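Local coordinates for bluetongue virus COAT protein VP7 (Bluetongue virus, PDB 1BVP) that forms homotrimeric capsomers, 260 of which coat the VP3 scaffold of the bluetongue virus core, and probably takes part in binding to the host cell surface, at residues Ile35-Tyr40 / Asn59-Met64; Cys65-Leu70 / Tyr84-Ala89; Ala73-Gly78 / Thr283-Arg288. One frame throughout, in Å; residues are numbered along the deposited sequence.

Contact 1 of 3, residues Ile35-Tyr40 / Asn59-Met64; sequences IAINRY and NEMFFM
Y40 and M64 carry this meeting of two helix turns, whose axes cross almost perpendicularly, at 88°, and stay 12.1 Å apart at closest approach. In Y40, CG is anti to the backbone N (chi1 -176°), which sends the phenol across to the other helix. M64 makes the same choice at chi1 (176°), which sets its CG over the middle of the Y40 ring as a CH-pi contact, 3.4 Å from the centroid. Chi2, also extended, carries SD on, and the chain bends at chi3. M64 SD, 4.2 Å from the Y40 centroid, meets the ring obliquely in a Met-aromatic contact, and M64 CE is carried toward I37. There I37 CG1 approaches M64 SD at 4.1 Å, while I37 CD1 touches M61 CE at 4.0 Å. Flexible, polarisable methionines suit such a crossing because they can mould themselves to a flat ring and a branched aliphatic chain alike. The buried phenol oxygen is hydrogen-bonded beyond the two turns, to D67 OD2 and R46 NH2. V11 and C15 of helix 2-15 also pack on M64. The arrangement is typical of near-orthogonal helix packing in the hydrophobic core of an all-helical domain, here the helical domain of VP7.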
loop_
_atom_site.group_PDB
_atom_site.type_symbol
_atom_site.label_atom_id
_atom_site.label_comp_id
_atom_site.label_asym_id
_atom_site.label_seq_id
_atom_site.Cartn_x
_atom_site.Cartn_y
_atom_site.Cartn_z
ATOM N N ILE A 35 -2.182 -17.279 -33.506
ATOM C CA ILE A 35 -1.000 -18.128 -33.403
ATOM C C ILE A 35 -1.030 -19.094 -32.226
ATOM O O ILE A 35 -0.717 -20.292 -32.359
ATOM C CB ILE A 35 0.253 -17.284 -33.239
ATOM C CG1 ILE A 35 0.160 -16.107 -34.196
ATOM C CG2 ILE A 35 1.498 -18.123 -33.561
ATOM C CD1 ILE A 35 1.352 -15.213 -34.204
ATOM N N ALA A 36 -1.366 -18.552 -31.063
ATOM C CA ALA A 36 -1.396 -19.332 -29.843
ATOM C C ALA A 36 -2.399 -20.456 -29.914
ATOM O O ALA A 36 -2.066 -21.605 -29.667
ATOM C CB ALA A 36 -1.684 -18.434 -28.667
ATOM N N ILE A 37 -3.622 -20.142 -30.306
ATOM C CA ILE A 37 -4.664 -21.160 -30.376
ATOM C C ILE A 37 -4.341 -22.219 -31.405
ATOM O O ILE A 37 -4.622 -23.401 -31.202
ATOM C CB ILE A 37 -6.023 -20.540 -30.657
ATOM C CG1 ILE A 37 -6.437 -19.686 -29.451
ATOM C CG2 ILE A 37 -7.052 -21.624 -30.941
ATOM C CD1 ILE A 37 -7.770 -19.051 -29.608
ATOM N N ASN A 38 -3.721 -21.803 -32.502
ATOM C CA ASN A 38 -3.358 -22.741 -33.535
ATOM C C ASN A 38 -2.281 -23.708 -32.961
ATOM O O ASN A 38 -2.473 -24.924 -33.009
ATOM C CB ASN A 38 -2.923 -21.977 -34.813
ATOM C CG ASN A 38 -2.480 -22.915 -35.964
ATOM O OD1 ASN A 38 -3.321 -23.424 -36.687
ATOM N ND2 ASN A 38 -1.160 -23.111 -36.147
ATOM N N ARG A 39 -1.192 -23.202 -32.365
ATOM C CA ARG A 39 -0.165 -24.102 -31.805
ATOM C C ARG A 39 -0.777 -25.029 -30.765
ATOM O O ARG A 39 -0.573 -26.238 -30.776
ATOM C CB ARG A 39 0.952 -23.330 -31.138
ATOM C CG ARG A 39 2.160 -23.132 -31.983
ATOM C CD ARG A 39 2.760 -24.444 -32.422
ATOM N NE ARG A 39 3.882 -24.869 -31.594
ATOM C CZ ARG A 39 4.727 -25.838 -31.939
ATOM N NH1 ARG A 39 4.566 -26.478 -33.085
ATOM N NH2 ARG A 39 5.752 -26.151 -31.151
ATOM N N TYR A 40 -1.572 -24.438 -29.889
ATOM C CA TYR A 40 -2.213 -25.165 -28.835
ATOM C C TYR A 40 -3.072 -26.309 -29.354
ATOM O O TYR A 40 -2.859 -27.455 -28.978
ATOM C CB TYR A 40 -3.038 -24.207 -27.995
ATOM C CG TYR A 40 -3.665 -24.874 -26.800
ATOM C CD1 TYR A 40 -2.884 -25.246 -25.691
ATOM C CD2 TYR A 40 -5.026 -25.193 -26.795
ATOM C CE1 TYR A 40 -3.454 -25.930 -24.620
ATOM C CE2 TYR A 40 -5.604 -25.867 -25.732
ATOM C CZ TYR A 40 -4.817 -26.232 -24.656
ATOM O OH TYR A 40 -5.397 -26.904 -23.619
ATOM N N ASN A 59 -15.628 -23.127 -21.863
ATOM C CA ASN A 59 -14.901 -24.056 -21.014
ATOM C C ASN A 59 -13.594 -24.450 -21.672
ATOM O O ASN A 59 -12.511 -24.425 -21.068
ATOM C CB ASN A 59 -15.716 -25.308 -20.784
ATOM C CG ASN A 59 -16.820 -25.113 -19.785
ATOM O OD1 ASN A 59 -16.888 -24.109 -19.078
ATOM N ND2 ASN A 59 -17.696 -26.081 -19.713
ATOM N N GLU A 60 -13.692 -24.768 -22.950
ATOM C CA GLU A 60 -12.530 -25.197 -23.713
ATOM C C GLU A 60 -11.433 -24.115 -23.738
ATOM O O GLU A 60 -10.245 -24.419 -23.587
ATOM C CB GLU A 60 -13.004 -25.585 -25.111
ATOM C CG GLU A 60 -12.012 -26.353 -25.918
ATOM C CD GLU A 60 -12.187 -27.837 -25.795
ATOM O OE1 GLU A 60 -12.741 -28.288 -24.738
ATOM O OE2 GLU A 60 -11.750 -28.529 -26.770
ATOM N N MET A 61 -11.825 -22.851 -23.899
ATOM C CA MET A 61 -10.838 -21.770 -23.915
ATOM C C MET A 61 -10.252 -21.591 -22.521
ATOM O O MET A 61 -9.038 -21.384 -22.368
ATOM C CB MET A 61 -11.444 -20.452 -24.370
ATOM C CG MET A 61 -10.388 -19.361 -24.437
ATOM S SD MET A 61 -10.993 -17.810 -25.095
ATOM C CE MET A 61 -10.362 -18.016 -26.719
ATOM N N PHE A 62 -11.121 -21.669 -21.509
ATOM C CA PHE A 62 -10.677 -21.555 -20.137
ATOM C C PHE A 62 -9.681 -22.672 -19.819
ATOM O O PHE A 62 -8.653 -22.430 -19.167
ATOM C CB PHE A 62 -11.831 -21.609 -19.150
ATOM C CG PHE A 62 -11.370 -21.490 -17.732
ATOM C CD1 PHE A 62 -10.921 -20.264 -17.243
ATOM C CD2 PHE A 62 -11.256 -22.619 -16.927
ATOM C CE1 PHE A 62 -10.352 -20.163 -15.976
ATOM C CE2 PHE A 62 -10.688 -22.537 -15.657
ATOM C CZ PHE A 62 -10.231 -21.310 -15.178
ATOM N N PHE A 63 -9.959 -23.890 -20.288
ATOM C CA PHE A 63 -9.042 -24.989 -20.038
ATOM C C PHE A 63 -7.703 -24.740 -20.683
ATOM O O PHE A 63 -6.678 -25.159 -20.155
ATOM C CB PHE A 63 -9.608 -26.295 -20.516
ATOM C CG PHE A 63 -10.820 -26.737 -19.759
ATOM C CD1 PHE A 63 -11.034 -26.323 -18.443
ATOM C CD2 PHE A 63 -11.759 -27.577 -20.359
ATOM C CE1 PHE A 63 -12.165 -26.743 -17.741
ATOM C CE2 PHE A 63 -12.888 -27.997 -19.661
ATOM C CZ PHE A 63 -13.097 -27.584 -18.355
ATOM N N MET A 64 -7.696 -23.996 -21.790
ATOM C CA MET A 64 -6.444 -23.693 -22.479
ATOM C C MET A 64 -5.637 -22.757 -21.588
ATOM O O MET A 64 -4.430 -22.886 -21.457
ATOM C CB MET A 64 -6.714 -23.027 -23.830
ATOM C CG MET A 64 -5.438 -22.616 -24.516
ATOM S SD MET A 64 -5.658 -21.613 -25.950
ATOM C CE MET A 64 -6.369 -20.059 -25.297
#

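Contact 2 of 3, residues Cys65-Leu70 / Tyr84-Ala89; sequences CLDMML and YTQHMA
The Y84 ring lies between L66 and its own chain: L66 CD2 sits over the ring centre, 3.7 Å from the centroid, in a CH-pi contact, while the backbone N of Q86 lies toward the rim of the opposite face. D67 OD1 is at the edge of the Y84 ring, and D67 OD2 lies in plane at the edge of the H87 ring, which stands almost perpendicular to the carboxylate (86°). This is a loop, extended over 84-87, that crosses helix 55-73 obliquely in the helical domain and is held by a buried aspartate. Y84 CG is anti to the backbone N (chi1 162°), pointing the phenol at the helix, where its OH donates to D67 OD1 at 2.6 Å. Aspartate suits this place because its two oxygens divide the work: OD2 serves R46, in a salt bridge, and Y40. L70 meets the Y84 hydroxyl tip to tip through CD1, and its CB touches Q86 NE2 at 3.5 Å. Q86 NE2 hydrogen-bonds to I75 O, and Q86 OE1 accepts from V77 N and N76 ND2. The second donor to D67 OD1 is H87 N, at 3.1 Å and nearly straight (167°), approaching from above the carboxylate plane.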
loop_
_atom_site.group_PDB
_atom_site.type_symbol
_atom_site.label_atom_id
_atom_site.label_comp_id
_atom_site.label_asym_id
_atom_site.label_seq_id
_atom_site.Cartn_x
_atom_site.Cartn_y
_atom_site.Cartn_z
ATOM N N CYS A 65 -6.324 -21.805 -20.978
ATOM C CA CYS A 65 -5.681 -20.863 -20.082
ATOM C C CYS A 65 -5.165 -21.572 -18.829
ATOM O O CYS A 65 -4.020 -21.336 -18.393
ATOM C CB CYS A 65 -6.675 -19.811 -19.717
ATOM S SG CYS A 65 -6.936 -18.683 -21.065
ATOM N N LEU A 66 -5.988 -22.466 -18.277
ATOM C CA LEU A 66 -5.589 -23.247 -17.116
ATOM C C LEU A 66 -4.316 -24.040 -17.445
ATOM O O LEU A 66 -3.344 -24.026 -16.684
ATOM C CB LEU A 66 -6.714 -24.181 -16.710
ATOM C CG LEU A 66 -6.539 -25.043 -15.451
ATOM C CD1 LEU A 66 -6.010 -24.250 -14.280
ATOM C CD2 LEU A 66 -7.895 -25.635 -15.100
ATOM N N ASP A 67 -4.285 -24.677 -18.611
ATOM C CA ASP A 67 -3.102 -25.443 -19.013
ATOM C C ASP A 67 -1.871 -24.578 -19.077
ATOM O O ASP A 67 -0.786 -24.985 -18.664
ATOM C CB ASP A 67 -3.292 -26.078 -20.397
ATOM C CG ASP A 67 -3.909 -27.459 -20.335
ATOM O OD1 ASP A 67 -3.881 -28.096 -19.260
ATOM O OD2 ASP A 67 -4.420 -27.917 -21.374
ATOM N N MET A 68 -2.041 -23.394 -19.648
ATOM C CA MET A 68 -0.947 -22.460 -19.818
ATOM C C MET A 68 -0.448 -21.911 -18.505
ATOM O O MET A 68 0.761 -21.766 -18.321
ATOM C CB MET A 68 -1.371 -21.348 -20.756
ATOM C CG MET A 68 -1.533 -21.833 -22.181
ATOM S SD MET A 68 -1.881 -20.500 -23.312
ATOM C CE MET A 68 -1.434 -21.328 -24.804
ATOM N N MET A 69 -1.370 -21.616 -17.588
ATOM C CA MET A 69 -1.018 -21.125 -16.257
ATOM C C MET A 69 -0.223 -22.241 -15.520
ATOM O O MET A 69 0.904 -22.019 -15.096
ATOM C CB MET A 69 -2.300 -20.762 -15.510
ATOM C CG MET A 69 -2.137 -20.188 -14.089
ATOM S SD MET A 69 -2.121 -21.467 -12.804
ATOM C CE MET A 69 -0.706 -21.018 -11.853
ATOM N N LEU A 70 -0.739 -23.470 -15.495
ATOM C CA LEU A 70 -0.032 -24.547 -14.811
ATOM C C LEU A 70 1.329 -24.829 -15.401
ATOM O O LEU A 70 2.294 -25.024 -14.664
ATOM C CB LEU A 70 -0.870 -25.829 -14.752
ATOM C CG LEU A 70 -2.232 -25.622 -14.067
ATOM C CD1 LEU A 70 -3.122 -26.815 -14.225
ATOM C CD2 LEU A 70 -2.044 -25.246 -12.589
ATOM N N TYR A 84 -11.880 -31.844 -16.833
ATOM C CA TYR A 84 -10.628 -31.277 -17.299
ATOM C C TYR A 84 -9.473 -32.189 -17.012
ATOM O O TYR A 84 -9.347 -32.750 -15.912
ATOM C CB TYR A 84 -10.390 -29.917 -16.634
ATOM C CG TYR A 84 -8.952 -29.421 -16.689
ATOM C CD1 TYR A 84 -8.442 -28.810 -17.838
ATOM C CD2 TYR A 84 -8.092 -29.573 -15.604
ATOM C CE1 TYR A 84 -7.120 -28.366 -17.914
ATOM C CE2 TYR A 84 -6.753 -29.129 -15.678
ATOM C CZ TYR A 84 -6.281 -28.532 -16.839
ATOM O OH TYR A 84 -4.962 -28.151 -16.944
ATOM N N THR A 85 -8.602 -32.312 -18.000
ATOM C CA THR A 85 -7.404 -33.117 -17.850
ATOM C C THR A 85 -6.241 -32.264 -18.319
ATOM O O THR A 85 -6.246 -31.758 -19.428
ATOM C CB THR A 85 -7.502 -34.399 -18.660
ATOM O OG1 THR A 85 -8.748 -35.037 -18.336
ATOM C CG2 THR A 85 -6.349 -35.344 -18.311
ATOM N N GLN A 86 -5.275 -32.047 -17.453
ATOM C CA GLN A 86 -4.139 -31.226 -17.808
ATOM C C GLN A 86 -3.299 -31.848 -18.921
ATOM O O GLN A 86 -2.964 -33.026 -18.864
ATOM C CB GLN A 86 -3.301 -30.950 -16.552
ATOM C CG GLN A 86 -1.930 -30.323 -16.778
ATOM C CD GLN A 86 -1.211 -30.002 -15.478
ATOM O OE1 GLN A 86 -1.597 -30.483 -14.411
ATOM N NE2 GLN A 86 -0.168 -29.193 -15.557
ATOM N N HIS A 87 -2.925 -31.021 -19.898
ATOM C CA HIS A 87 -2.107 -31.433 -21.034
ATOM C C HIS A 87 -0.728 -30.944 -20.872
ATOM O O HIS A 87 -0.454 -29.792 -21.149
ATOM C CB HIS A 87 -2.666 -30.880 -22.334
ATOM C CG HIS A 87 -4.045 -31.361 -22.611
ATOM N ND1 HIS A 87 -4.291 -32.579 -23.211
ATOM C CD2 HIS A 87 -5.251 -30.886 -22.208
ATOM C CE1 HIS A 87 -5.587 -32.844 -23.148
ATOM N NE2 HIS A 87 -6.191 -31.833 -22.545
ATOM N N MET A 88 0.153 -31.864 -20.520
ATOM C CA MET A 88 1.560 -31.573 -20.292
ATOM C C MET A 88 2.295 -31.024 -21.519
ATOM O O MET A 88 3.306 -30.315 -21.382
ATOM C CB MET A 88 2.244 -32.836 -19.774
ATOM C CG MET A 88 1.483 -33.497 -18.625
ATOM S SD MET A 88 1.377 -32.395 -17.201
ATOM C CE MET A 88 3.205 -32.079 -16.842
ATOM N N ALA A 89 1.786 -31.326 -22.714
ATOM C CA ALA A 89 2.407 -30.826 -23.945
ATOM C C ALA A 89 2.358 -29.294 -24.068
ATOM O O ALA A 89 3.046 -28.723 -24.928
ATOM C CB ALA A 89 1.730 -31.438 -25.147
#

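Contact 3 of 3, residues Ala73-Gly78 / Thr283-Arg288; sequences AGINVG and TAILNR
R288, V77 and I75 bury the most surface here, where the chain leaving helix 55-73 passes the end of helix 276-286. R288 contributes its aliphatic part: CB rests on I75 CG2 at 3.7 Å, CG lies 3.5 Å from N76 O, and the bends at chi2 and chi3 then turn the guanidinium so that this carbonyl lies at its edge, without a hydrogen bond. A long arginine suits this border because its methylenes can pack on apolar groups. Deeper in, I75 has CG1 anti to its carbonyl carbon (chi1 -59°), and its CD1 crosses I285 at about a right angle to touch CG2 at 3.9 Å. V77 lies alongside I285 instead, its CG1 3.9 Å from I285 CG1. Thus the two branches of I285 serve different partners, and the beta-branched side chains offer compact apolar groups close to the backbone. L66 and L70 of helix 55-73 also pack on I285. G74, at positive phi (80°), makes the turn that directs I75 toward the second helix; it is the C' residue of the Schellman motif ending helix 55-73. The whole is typical of a helix C-cap whose following apolar residues pack against a neighbouring helix.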
loop_
_atom_site.group_PDB
_atom_site.type_symbol
_atom_site.label_atom_id
_atom_site.label_comp_id
_atom_site.label_asym_id
_atom_site.label_seq_id
_atom_site.Cartn_x
_atom_site.Cartn_y
_atom_site.Cartn_z
ATOM N N ALA A 73 3.795 -22.067 -14.414
ATOM C CA ALA A 73 4.067 -22.126 -12.982
ATOM C C ALA A 73 4.828 -23.378 -12.575
ATOM O O ALA A 73 5.368 -23.439 -11.474
ATOM C CB ALA A 73 2.790 -22.018 -12.197
ATOM N N GLY A 74 4.867 -24.366 -13.456
ATOM C CA GLY A 74 5.589 -25.600 -13.184
ATOM C C GLY A 74 4.839 -26.568 -12.295
ATOM O O GLY A 74 5.427 -27.471 -11.715
ATOM N N ILE A 75 3.526 -26.417 -12.246
ATOM C CA ILE A 75 2.656 -27.245 -11.422
ATOM C C ILE A 75 1.946 -28.358 -12.184
ATOM O O ILE A 75 1.552 -28.218 -13.333
ATOM C CB ILE A 75 1.550 -26.365 -10.808
ATOM C CG1 ILE A 75 2.166 -25.254 -9.967
ATOM C CG2 ILE A 75 0.543 -27.189 -10.038
ATOM C CD1 ILE A 75 1.161 -24.245 -9.518
ATOM N N ASN A 76 1.734 -29.469 -11.505
ATOM C CA ASN A 76 1.016 -30.578 -12.085
ATOM C C ASN A 76 -0.133 -30.816 -11.076
ATOM O O ASN A 76 0.111 -31.366 -10.021
ATOM C CB ASN A 76 1.963 -31.769 -12.214
ATOM C CG ASN A 76 1.241 -33.073 -12.569
ATOM O OD1 ASN A 76 1.814 -34.144 -12.421
ATOM N ND2 ASN A 76 -0.013 -32.990 -13.048
ATOM N N VAL A 77 -1.354 -30.363 -11.383
ATOM C CA VAL A 77 -2.487 -30.487 -10.471
ATOM C C VAL A 77 -2.970 -31.857 -10.099
ATOM O O VAL A 77 -3.592 -32.021 -9.028
ATOM C CB VAL A 77 -3.800 -29.774 -10.944
ATOM C CG1 VAL A 77 -3.972 -28.470 -10.287
ATOM C CG2 VAL A 77 -3.904 -29.706 -12.437
ATOM N N GLY A 78 -2.805 -32.821 -10.995
ATOM C CA GLY A 78 -3.311 -34.146 -10.688
ATOM C C GLY A 78 -4.762 -34.230 -11.119
ATOM O O GLY A 78 -5.341 -33.258 -11.623
ATOM N N THR A 283 -7.870 -23.638 -4.508
ATOM C CA THR A 283 -7.353 -24.483 -3.440
ATOM C C THR A 283 -6.511 -25.647 -3.992
ATOM O O THR A 283 -5.376 -25.875 -3.550
ATOM C CB THR A 283 -8.485 -25.080 -2.662
ATOM O OG1 THR A 283 -9.283 -24.026 -2.136
ATOM C CG2 THR A 283 -7.952 -25.949 -1.579
ATOM N N ALA A 284 -7.049 -26.365 -4.979
ATOM C CA ALA A 284 -6.326 -27.491 -5.589
ATOM C C ALA A 284 -4.993 -27.083 -6.207
ATOM O O ALA A 284 -4.010 -27.805 -6.090
ATOM C CB ALA A 284 -7.186 -28.173 -6.631
ATOM N N ILE A 285 -4.955 -25.948 -6.891
ATOM C CA ILE A 285 -3.713 -25.495 -7.491
ATOM C C ILE A 285 -2.722 -25.088 -6.393
ATOM O O ILE A 285 -1.555 -25.469 -6.441
ATOM C CB ILE A 285 -3.966 -24.305 -8.464
ATOM C CG1 ILE A 285 -4.868 -24.742 -9.613
ATOM C CG2 ILE A 285 -2.664 -23.745 -8.994
ATOM C CD1 ILE A 285 -5.416 -23.593 -10.405
ATOM N N LEU A 286 -3.173 -24.350 -5.383
ATOM C CA LEU A 286 -2.256 -23.921 -4.326
ATOM C C LEU A 286 -1.711 -25.083 -3.469
ATOM O O LEU A 286 -0.608 -24.973 -2.906
ATOM C CB LEU A 286 -2.886 -22.809 -3.486
ATOM C CG LEU A 286 -2.956 -21.454 -4.211
ATOM C CD1 LEU A 286 -3.724 -20.429 -3.432
ATOM C CD2 LEU A 286 -1.563 -20.921 -4.556
ATOM N N ASN A 287 -2.423 -26.217 -3.428
ATOM C CA ASN A 287 -1.955 -27.401 -2.666
ATOM C C ASN A 287 -0.664 -27.964 -3.192
ATOM O O ASN A 287 -0.034 -28.789 -2.552
ATOM C CB ASN A 287 -2.970 -28.551 -2.677
ATOM C CG ASN A 287 -4.139 -28.290 -1.755
ATOM O OD1 ASN A 287 -4.017 -27.499 -0.808
ATOM N ND2 ASN A 287 -5.283 -28.930 -2.021
ATOM N N ARG A 288 -0.308 -27.572 -4.398
ATOM C CA ARG A 288 0.888 -28.066 -5.044
ATOM C C ARG A 288 2.018 -27.079 -4.859
ATOM O O ARG A 288 3.044 -27.182 -5.525
ATOM C CB ARG A 288 0.593 -28.235 -6.539
ATOM C CG ARG A 288 0.252 -29.631 -7.029
ATOM C CD ARG A 288 -1.064 -30.223 -6.545
ATOM N NE ARG A 288 -0.840 -31.285 -5.565
ATOM C CZ ARG A 288 0.128 -32.208 -5.620
ATOM N NH1 ARG A 288 1.007 -32.274 -6.631
ATOM N NH2 ARG A 288 0.321 -32.980 -4.557
#

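From the N terminus, contact 1 comes first, joining helix 27-44 to the first half of helix 55-73 and closing the short connection between them. Contact 2 opens on the next residue of that same helix and closes the loop that returns at 84-89. Contact 3 starts within this loop, at 73-78, and reaches 283-288 more than 200 residues later, after the strands of the beta sheets; contacts 2 and 3 therefore cross, whereas contact 1 precedes both. The contacts also touch one another: Y40 and F63 meet D67 and Y84, respectively, and Q86 bonds to I75 and V77. Together they bring parts of the chain from before and after the strands together in one helical domain.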